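Local coordinates for protein alpha-ketoglutarate-dependent 2,4-dichlorophenoxyacetate dioxygenase (Bradyrhizobium diazoefficiens, PDB 5BKE) that probably acts as a metal- and 2-oxoglutarate-dependent dioxygenase of the TfdA family, linked to breakdown of aryloxyalkanoate herbicides, at residues Ile50-Ala59 against Phe127-Val135; Arg80-Leu91 against Asp270-Thr281. All coordinates share one frame; numbering follows the deposited sequence.

Contact 1 of 2, residues Ile50-Ala59 against Phe127-Val135; sequences ITDEQQMAFA and FSLLSARVV. With OGA (N-oxalylglycine), chain O.
Arg133, at the corner where the chain turns after strand 127-132, reaches to the first turn of helix 52-59, and its guanidinium carries most of the polar contact. NH1 forms a salt bridge with Asp52, 2.8 Å from OD1, though the hydrogen bond within it is weak, the carboxylate and guanidinium planes standing 58° apart. The same NH1 donates to Gln55 OE1 at 3.0 Å, approaching nearly along the C=O axis. NE turns back to Ser131 OG, 2.8 Å away and in the guanidinium plane, while Ile50 O lies over the centre of one guanidinium face. These partners fix both the position and the rotation of the group.

Gln55 spans the gap with CG anti to the backbone N (chi1 -175°) and the chain extended beyond it. Its amide works at both ends: OE1 takes the arginine, and NE2 gives a weak bond of 2.9 Å to Leu129 O, with a further bond to Arg278 O of the next strand.

Farther along the helix, Leu129 splits its methyls, CD1 resting on Ala59 CB at 3.7 Å and CD2 meeting the Phe58 ring obliquely, 3.4 Å from CD2 of that ring. At the helix start, Thr51 and Gln54 form a capping box.

The helix thus lies nearly antiparallel (154°) to the strand, on one face of a core sheet of the cupin-type (double-stranded beta-helix) fold, the two axes 9.7 Å apart. Leu130 points away from the helix, and its CD1 comes within 3.8 Å of N-oxalylglycine O2 on the other side of the strand. Strand 127-132 runs between strands 254-258 and 276-281; Phe58 also touches Met256 of the former, and Ala59 touches Ala280 of the latter.

Contact 2 of 2, residues Arg80-Leu91 against Asp270-Thr281; sequences RLQSGLNDVSNL and DQSQPRDMRRAT. With OGA (N-oxalylglycine), chain O.
Asn86 and Arg279 form an antiparallel hydrogen-bonded pair, Asn86 N to Arg279 O at 2.8 Å and Arg279 N to Asn86 O, and Asp87 and Arg278 make the adjoining non-hydrogen-bonded pair. Arg80 and Arg278 share the Asp276 carboxylate: Arg80 NH2 comes from above its plane to OD1 at 2.9 Å, whereas Arg278 NE reaches OD1 from the other face. Arg80 also grips Asp87 side-on, while Leu91 CD1 and Leu81 CD2 lie over opposite faces of the Arg80 guanidinium, toward its rim. Asn90 ties down the loop, OD1 accepting from Arg275 N at 2.7 Å and ND2 donating to Gln273 O.

The extended Arg275 meets one N-oxalylglycine carboxylate end-on, NH1 to O3 at 2.8 Å and NH2 to O4 at 3.0 Å. Arg279, bent at chi3 (91°), places NH1 2.8 Å from ligand O1 at the other end, while NE and NH2 both hold Thr281 OG1. A leucine in place of Arg279 would probably leave O1 without this charged donor and Thr281 OG1 without its two-nitrogen grip. Val88 packs against ligand O2. A pair of arginines, one just before and one on strand 276-281, gripping both ends of the co-substrate analogue is characteristic of the TauD/TfdA 2-oxoglutarate pocket.

In the fold
Contacts 1 and 2 meet along neighbouring strands of the central sheet, their centres 11 Å apart. Leu129 N lies 2.8 Å from Ala280 O and Arg133 N 2.8 Å from Asp276 O, probable hydrogen bonds that join strands 127-132 and 276-281. Arg278 extends the charged network of contact 2 to Asp52 of contact 1, and Leu85 CD1 packs 3.4 Å from Gln55 OE1. Both contacts line the N-oxalylglycine pocket, where Leu130 CD1 and Val88 CG2 touch at 3.4 Å. The side chains of Leu130 and Arg279 lie about 7 and 4 Å from the manganese ion bound by His115, Asp117 and His264.

Contact 1 of 2, residues Ile50-Ala59 against Phe127-Val135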
# COMPACT_ATOMS: atom_id res chain seq x y z
N ILE C 50 -15.47 35.02 -37.46
CA ILE C 50 -14.66 36.16 -37.06
C ILE C 50 -13.92 36.78 -38.25
O ILE C 50 -13.66 36.10 -39.25
CB ILE C 50 -13.68 35.77 -35.92
CG1 ILE C 50 -12.83 34.55 -36.35
CG2 ILE C 50 -14.44 35.55 -34.61
CD1 ILE C 50 -11.77 34.12 -35.35
N THR C 51 -13.61 38.07 -38.15
CA THR C 51 -12.72 38.76 -39.09
C THR C 51 -11.26 38.52 -38.68
O THR C 51 -10.98 38.09 -37.56
CB THR C 51 -12.97 40.28 -39.12
OG1 THR C 51 -12.70 40.84 -37.83
CG2 THR C 51 -14.42 40.60 -39.51
N ASP C 52 -10.33 38.79 -39.59
CA ASP C 52 -8.90 38.72 -39.30
C ASP C 52 -8.52 39.57 -38.09
O ASP C 52 -7.79 39.11 -37.22
CB ASP C 52 -8.08 39.17 -40.52
CG ASP C 52 -8.05 38.13 -41.62
OD1 ASP C 52 -8.82 37.13 -41.56
OD2 ASP C 52 -7.26 38.30 -42.56
N GLU C 53 -9.04 40.79 -38.04
CA GLU C 53 -8.81 41.69 -36.91
C GLU C 53 -9.38 41.17 -35.58
O GLU C 53 -8.71 41.27 -34.54
CB GLU C 53 -9.33 43.09 -37.22
CG GLU C 53 -8.48 43.81 -38.28
CD GLU C 53 -8.94 45.24 -38.59
OE1 GLU C 53 -10.13 45.57 -38.41
OE2 GLU C 53 -8.08 46.04 -39.02
N GLN C 54 -10.60 40.62 -35.61
CA GLN C 54 -11.23 40.08 -34.40
C GLN C 54 -10.42 38.88 -33.86
O GLN C 54 -10.23 38.75 -32.65
CB GLN C 54 -12.69 39.71 -34.64
CG GLN C 54 -13.65 40.89 -34.70
CD GLN C 54 -14.97 40.57 -35.40
OE1 GLN C 54 -15.12 39.51 -36.03
NE2 GLN C 54 -15.93 41.48 -35.31
N GLN C 55 -9.93 38.05 -34.78
CA GLN C 55 -9.09 36.89 -34.47
C GLN C 55 -7.78 37.28 -33.78
O GLN C 55 -7.39 36.66 -32.79
CB GLN C 55 -8.81 36.08 -35.74
CG GLN C 55 -8.05 34.77 -35.53
CD GLN C 55 -7.85 34.00 -36.82
OE1 GLN C 55 -8.60 34.18 -37.78
NE2 GLN C 55 -6.84 33.13 -36.85
N MET C 56 -7.12 38.31 -34.32
CA MET C 56 -5.84 38.77 -33.79
C MET C 56 -6.03 39.44 -32.43
O MET C 56 -5.24 39.21 -31.51
CB MET C 56 -5.11 39.67 -34.79
CG MET C 56 -3.80 40.27 -34.30
SD MET C 56 -2.55 39.04 -33.85
CE MET C 56 -2.01 38.46 -35.46
N ALA C 57 -7.09 40.24 -32.30
CA ALA C 57 -7.45 40.85 -31.01
C ALA C 57 -7.64 39.80 -29.90
O ALA C 57 -7.23 40.02 -28.75
CB ALA C 57 -8.69 41.74 -31.15
N PHE C 58 -8.26 38.67 -30.26
CA PHE C 58 -8.42 37.54 -29.34
C PHE C 58 -7.04 37.02 -28.94
O PHE C 58 -6.76 36.89 -27.75
CB PHE C 58 -9.30 36.43 -29.96
CG PHE C 58 -9.39 35.15 -29.12
CD1 PHE C 58 -9.76 35.19 -27.77
CD2 PHE C 58 -9.13 33.92 -29.70
CE1 PHE C 58 -9.83 34.01 -27.02
CE2 PHE C 58 -9.21 32.74 -28.95
CZ PHE C 58 -9.56 32.79 -27.61
N ALA C 59 -6.19 36.75 -29.92
CA ALA C 59 -4.83 36.25 -29.69
C ALA C 59 -3.99 37.18 -28.81
O ALA C 59 -3.19 36.70 -28.02
CB ALA C 59 -4.13 35.99 -31.01
N PHE C 127 1.33 30.50 -28.55
CA PHE C 127 0.06 29.98 -29.08
C PHE C 127 -0.09 30.23 -30.57
O PHE C 127 0.35 31.28 -31.07
CB PHE C 127 -1.16 30.59 -28.37
CG PHE C 127 -1.23 30.33 -26.88
CD1 PHE C 127 -0.52 29.28 -26.28
CD2 PHE C 127 -2.04 31.13 -26.08
CE1 PHE C 127 -0.60 29.06 -24.91
CE2 PHE C 127 -2.13 30.90 -24.70
CZ PHE C 127 -1.41 29.87 -24.12
N SER C 128 -0.70 29.27 -31.25
CA SER C 128 -1.19 29.45 -32.61
C SER C 128 -2.71 29.31 -32.64
O SER C 128 -3.28 28.41 -32.00
CB SER C 128 -0.58 28.42 -33.54
OG SER C 128 0.83 28.53 -33.59
N LEU C 129 -3.37 30.17 -33.41
CA LEU C 129 -4.84 30.23 -33.46
C LEU C 129 -5.34 30.12 -34.89
O LEU C 129 -5.15 31.04 -35.68
CB LEU C 129 -5.35 31.52 -32.81
CG LEU C 129 -5.05 31.79 -31.34
CD1 LEU C 129 -3.64 32.32 -31.07
CD2 LEU C 129 -6.08 32.76 -30.81
N LEU C 130 -6.00 29.00 -35.22
CA LEU C 130 -6.40 28.70 -36.59
C LEU C 130 -7.91 28.78 -36.84
O LEU C 130 -8.71 28.08 -36.19
CB LEU C 130 -5.85 27.34 -37.03
CG LEU C 130 -5.85 27.00 -38.52
CD1 LEU C 130 -4.94 27.95 -39.28
CD2 LEU C 130 -5.41 25.56 -38.74
N SER C 131 -8.28 29.64 -37.79
CA SER C 131 -9.67 29.88 -38.15
C SER C 131 -9.98 29.30 -39.53
O SER C 131 -9.22 29.49 -40.48
CB SER C 131 -9.95 31.38 -38.10
OG SER C 131 -11.21 31.72 -38.64
N ALA C 132 -11.10 28.57 -39.62
CA ALA C 132 -11.54 27.93 -40.87
C ALA C 132 -12.52 28.84 -41.62
O ALA C 132 -13.67 29.01 -41.21
CB ALA C 132 -12.18 26.57 -40.58
N ARG C 133 -12.05 29.42 -42.72
CA ARG C 133 -12.84 30.40 -43.47
C ARG C 133 -13.54 29.77 -44.66
O ARG C 133 -14.71 30.08 -44.92
CB ARG C 133 -11.98 31.60 -43.90
CG ARG C 133 -11.23 32.27 -42.75
CD ARG C 133 -12.16 32.86 -41.69
NE ARG C 133 -11.40 33.60 -40.69
CZ ARG C 133 -11.02 34.88 -40.82
NH1 ARG C 133 -10.32 35.45 -39.85
NH2 ARG C 133 -11.35 35.58 -41.91
N VAL C 134 -12.83 28.89 -45.37
CA VAL C 134 -13.41 27.99 -46.38
C VAL C 134 -12.87 26.58 -46.11
O VAL C 134 -11.65 26.37 -46.11
CB VAL C 134 -13.11 28.43 -47.85
CG1 VAL C 134 -13.74 27.46 -48.85
CG2 VAL C 134 -13.58 29.86 -48.12
N VAL C 135 -13.78 25.64 -45.87
CA VAL C 135 -13.42 24.26 -45.53
C VAL C 135 -13.28 23.44 -46.80
O VAL C 135 -14.19 23.40 -47.62
CB VAL C 135 -14.46 23.60 -44.56
CG1 VAL C 135 -14.23 22.09 -44.41
CG2 VAL C 135 -14.43 24.27 -43.20
C1 OGA O . -0.51 25.95 -38.95
C2 OGA O . -0.70 24.62 -39.49
C4 OGA O . -2.26 23.07 -40.60
C5 OGA O . -3.58 23.25 -41.29
O1 OGA O . 0.47 26.13 -38.19
O2 OGA O . -1.35 26.84 -39.24
O2' OGA O . 0.27 23.86 -39.51
O3 OGA O . -3.64 24.11 -42.19
N1 OGA O . -1.92 24.30 -39.88
O4 OGA O . -4.55 22.54 -40.92

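Contact 2 of 2, residues Arg80-Leu91 against Asp270-Thr281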
# COMPACT_ATOMS: atom_id res chain seq x y z
N ARG C 80 -1.57 37.25 -50.19
CA ARG C 80 -3.04 37.31 -50.20
C ARG C 80 -3.68 38.19 -49.12
O ARG C 80 -4.59 38.96 -49.43
CB ARG C 80 -3.61 35.89 -50.15
CG ARG C 80 -5.11 35.76 -50.42
CD ARG C 80 -5.54 34.30 -50.44
NE ARG C 80 -5.33 33.63 -49.15
CZ ARG C 80 -6.26 33.49 -48.20
NH1 ARG C 80 -7.50 33.96 -48.37
NH2 ARG C 80 -5.95 32.87 -47.07
N LEU C 81 -3.22 38.08 -47.87
CA LEU C 81 -3.88 38.74 -46.73
C LEU C 81 -3.29 40.11 -46.38
O LEU C 81 -2.07 40.29 -46.41
CB LEU C 81 -3.90 37.82 -45.49
CG LEU C 81 -4.46 36.39 -45.53
CD1 LEU C 81 -4.23 35.70 -44.18
CD2 LEU C 81 -5.94 36.33 -45.90
N GLN C 82 -4.17 41.04 -46.03
CA GLN C 82 -3.82 42.43 -45.68
C GLN C 82 -3.44 42.61 -44.20
O GLN C 82 -2.64 43.50 -43.86
CB GLN C 82 -4.98 43.38 -46.02
CG GLN C 82 -5.67 43.14 -47.36
CD GLN C 82 -4.92 43.72 -48.54
OE1 GLN C 82 -5.00 44.92 -48.82
NE2 GLN C 82 -4.18 42.87 -49.26
N SER C 83 -4.01 41.78 -43.34
CA SER C 83 -3.90 41.89 -41.88
C SER C 83 -2.60 41.30 -41.29
O SER C 83 -1.66 41.00 -42.03
CB SER C 83 -5.10 41.18 -41.25
OG SER C 83 -5.06 39.80 -41.58
N GLY C 84 -2.57 41.13 -39.97
CA GLY C 84 -1.47 40.44 -39.27
C GLY C 84 -1.32 38.94 -39.49
O GLY C 84 -0.21 38.40 -39.37
N LEU C 85 -2.42 38.26 -39.83
CA LEU C 85 -2.49 36.80 -39.88
C LEU C 85 -1.57 36.10 -40.88
O LEU C 85 -1.32 36.61 -41.98
CB LEU C 85 -3.93 36.33 -40.11
CG LEU C 85 -5.07 36.84 -39.21
CD1 LEU C 85 -6.29 35.99 -39.46
CD2 LEU C 85 -4.74 36.85 -37.73
N ASN C 86 -1.07 34.93 -40.48
CA ASN C 86 -0.33 34.05 -41.37
C ASN C 86 -1.32 33.31 -42.27
O ASN C 86 -2.33 32.76 -41.81
CB ASN C 86 0.52 33.03 -40.60
CG ASN C 86 1.23 33.65 -39.42
OD1 ASN C 86 0.80 33.51 -38.28
ND2 ASN C 86 2.31 34.39 -39.71
N ASP C 87 -1.01 33.33 -43.56
CA ASP C 87 -1.81 32.68 -44.55
C ASP C 87 -1.31 31.24 -44.63
O ASP C 87 -0.20 30.99 -45.11
CB ASP C 87 -1.68 33.42 -45.88
CG ASP C 87 -2.64 32.91 -46.94
OD1 ASP C 87 -3.33 31.89 -46.74
OD2 ASP C 87 -2.69 33.54 -48.01
N VAL C 88 -2.11 30.32 -44.10
CA VAL C 88 -1.81 28.88 -44.17
C VAL C 88 -2.82 28.15 -45.08
O VAL C 88 -3.03 26.94 -44.96
CB VAL C 88 -1.66 28.23 -42.77
CG1 VAL C 88 -0.46 28.79 -42.02
CG2 VAL C 88 -2.92 28.40 -41.94
N SER C 89 -3.43 28.91 -46.00
CA SER C 89 -4.34 28.40 -47.03
C SER C 89 -3.59 27.69 -48.18
O SER C 89 -2.36 27.61 -48.17
CB SER C 89 -5.20 29.54 -47.58
OG SER C 89 -4.51 30.29 -48.56
N ASN C 90 -4.34 27.19 -49.15
CA ASN C 90 -3.75 26.66 -50.39
C ASN C 90 -3.90 27.63 -51.59
O ASN C 90 -3.81 27.22 -52.75
CB ASN C 90 -4.31 25.25 -50.69
CG ASN C 90 -5.77 25.26 -51.12
OD1 ASN C 90 -6.53 26.19 -50.84
ND2 ASN C 90 -6.17 24.21 -51.82
N LEU C 91 -4.11 28.91 -51.28
CA LEU C 91 -4.41 29.95 -52.28
C LEU C 91 -3.23 30.90 -52.51
O LEU C 91 -2.45 31.18 -51.60
CB LEU C 91 -5.65 30.76 -51.85
CG LEU C 91 -6.90 30.06 -51.28
CD1 LEU C 91 -7.84 31.07 -50.64
CD2 LEU C 91 -7.64 29.22 -52.32
N ASP C 270 -7.25 17.49 -51.25
CA ASP C 270 -7.39 17.74 -52.69
C ASP C 270 -6.99 19.16 -53.00
O ASP C 270 -7.67 20.11 -52.59
CB ASP C 270 -8.86 17.51 -53.10
CG ASP C 270 -9.07 17.43 -54.61
OD1 ASP C 270 -8.23 17.90 -55.41
OD2 ASP C 270 -10.11 16.88 -55.01
N GLN C 271 -5.88 19.32 -53.72
CA GLN C 271 -5.31 20.65 -53.99
C GLN C 271 -6.16 21.54 -54.94
O GLN C 271 -6.09 22.77 -54.86
CB GLN C 271 -3.84 20.52 -54.42
CG GLN C 271 -3.05 21.81 -54.65
CD GLN C 271 -3.25 22.90 -53.59
OE1 GLN C 271 -3.24 22.64 -52.38
NE2 GLN C 271 -3.42 24.14 -54.06
N SER C 272 -6.98 20.91 -55.78
CA SER C 272 -7.85 21.64 -56.72
C SER C 272 -9.02 22.42 -56.08
O SER C 272 -9.61 23.29 -56.72
CB SER C 272 -8.38 20.70 -57.82
OG SER C 272 -9.18 19.67 -57.26
N GLN C 273 -9.33 22.12 -54.81
CA GLN C 273 -10.41 22.80 -54.08
C GLN C 273 -9.92 23.82 -53.05
O GLN C 273 -8.90 23.58 -52.40
CB GLN C 273 -11.34 21.79 -53.43
CG GLN C 273 -12.36 21.23 -54.41
CD GLN C 273 -13.24 20.20 -53.77
OE1 GLN C 273 -14.22 20.53 -53.10
NE2 GLN C 273 -12.92 18.93 -53.98
N PRO C 274 -10.63 24.97 -52.90
CA PRO C 274 -10.14 26.01 -51.99
C PRO C 274 -10.08 25.55 -50.53
O PRO C 274 -10.94 24.78 -50.08
CB PRO C 274 -11.15 27.15 -52.17
CG PRO C 274 -12.39 26.49 -52.65
CD PRO C 274 -11.93 25.35 -53.50
N ARG C 275 -9.05 25.99 -49.81
CA ARG C 275 -8.91 25.72 -48.39
C ARG C 275 -8.39 27.00 -47.78
O ARG C 275 -7.20 27.26 -47.82
CB ARG C 275 -7.93 24.56 -48.15
CG ARG C 275 -7.89 24.11 -46.70
CD ARG C 275 -7.09 22.84 -46.52
NE ARG C 275 -7.24 22.29 -45.17
CZ ARG C 275 -6.41 22.52 -44.15
NH1 ARG C 275 -5.33 23.30 -44.30
NH2 ARG C 275 -6.67 21.97 -42.97
N ASP C 276 -9.29 27.81 -47.24
CA ASP C 276 -8.93 29.11 -46.66
C ASP C 276 -8.82 29.01 -45.14
O ASP C 276 -9.83 29.07 -44.41
CB ASP C 276 -9.91 30.21 -47.11
CG ASP C 276 -9.41 31.61 -46.78
OD1 ASP C 276 -8.39 31.77 -46.07
OD2 ASP C 276 -10.07 32.58 -47.22
N MET C 277 -7.58 28.83 -44.69
CA MET C 277 -7.23 28.68 -43.28
C MET C 277 -6.26 29.79 -42.90
O MET C 277 -5.25 30.00 -43.59
CB MET C 277 -6.60 27.30 -43.00
CG MET C 277 -7.38 26.09 -43.52
SD MET C 277 -9.01 25.85 -42.76
CE MET C 277 -8.54 25.25 -41.14
N ARG C 278 -6.57 30.50 -41.82
CA ARG C 278 -5.83 31.70 -41.40
C ARG C 278 -5.43 31.59 -39.92
O ARG C 278 -6.25 31.24 -39.07
CB ARG C 278 -6.66 32.96 -41.64
CG ARG C 278 -7.28 33.03 -43.03
CD ARG C 278 -7.99 34.35 -43.27
NE ARG C 278 -8.65 34.34 -44.57
CZ ARG C 278 -9.40 35.33 -45.06
NH1 ARG C 278 -9.60 36.45 -44.38
NH2 ARG C 278 -9.95 35.18 -46.26
N ARG C 279 -4.17 31.91 -39.64
CA ARG C 279 -3.55 31.72 -38.32
C ARG C 279 -3.11 33.04 -37.67
O ARG C 279 -2.52 33.89 -38.34
CB ARG C 279 -2.34 30.77 -38.44
CG ARG C 279 -1.78 30.25 -37.11
CD ARG C 279 -0.57 29.34 -37.31
NE ARG C 279 0.68 30.09 -37.28
CZ ARG C 279 1.87 29.64 -37.68
NH1 ARG C 279 2.02 28.43 -38.19
NH2 ARG C 279 2.93 30.44 -37.59
N ALA C 280 -3.42 33.22 -36.39
CA ALA C 280 -2.75 34.24 -35.58
C ALA C 280 -1.70 33.54 -34.72
O ALA C 280 -1.94 32.43 -34.19
CB ALA C 280 -3.73 35.00 -34.72
N THR C 281 -0.53 34.16 -34.58
CA THR C 281 0.57 33.59 -33.80
C THR C 281 1.03 34.54 -32.70
O THR C 281 1.33 35.71 -32.95
CB THR C 281 1.75 33.16 -34.69
OG1 THR C 281 1.25 32.49 -35.85
CG2 THR C 281 2.66 32.19 -33.95
C1 OGA O . -0.51 25.95 -38.95
C2 OGA O . -0.70 24.62 -39.49
C4 OGA O . -2.26 23.07 -40.60
C5 OGA O . -3.58 23.25 -41.29
O1 OGA O . 0.47 26.13 -38.19
O2 OGA O . -1.35 26.84 -39.24
O2' OGA O . 0.27 23.86 -39.51
O3 OGA O . -3.64 24.11 -42.19
N1 OGA O . -1.92 24.30 -39.88
O4 OGA O . -4.55 22.54 -40.92
O HOH W 1 -4.40 24.96 -46.43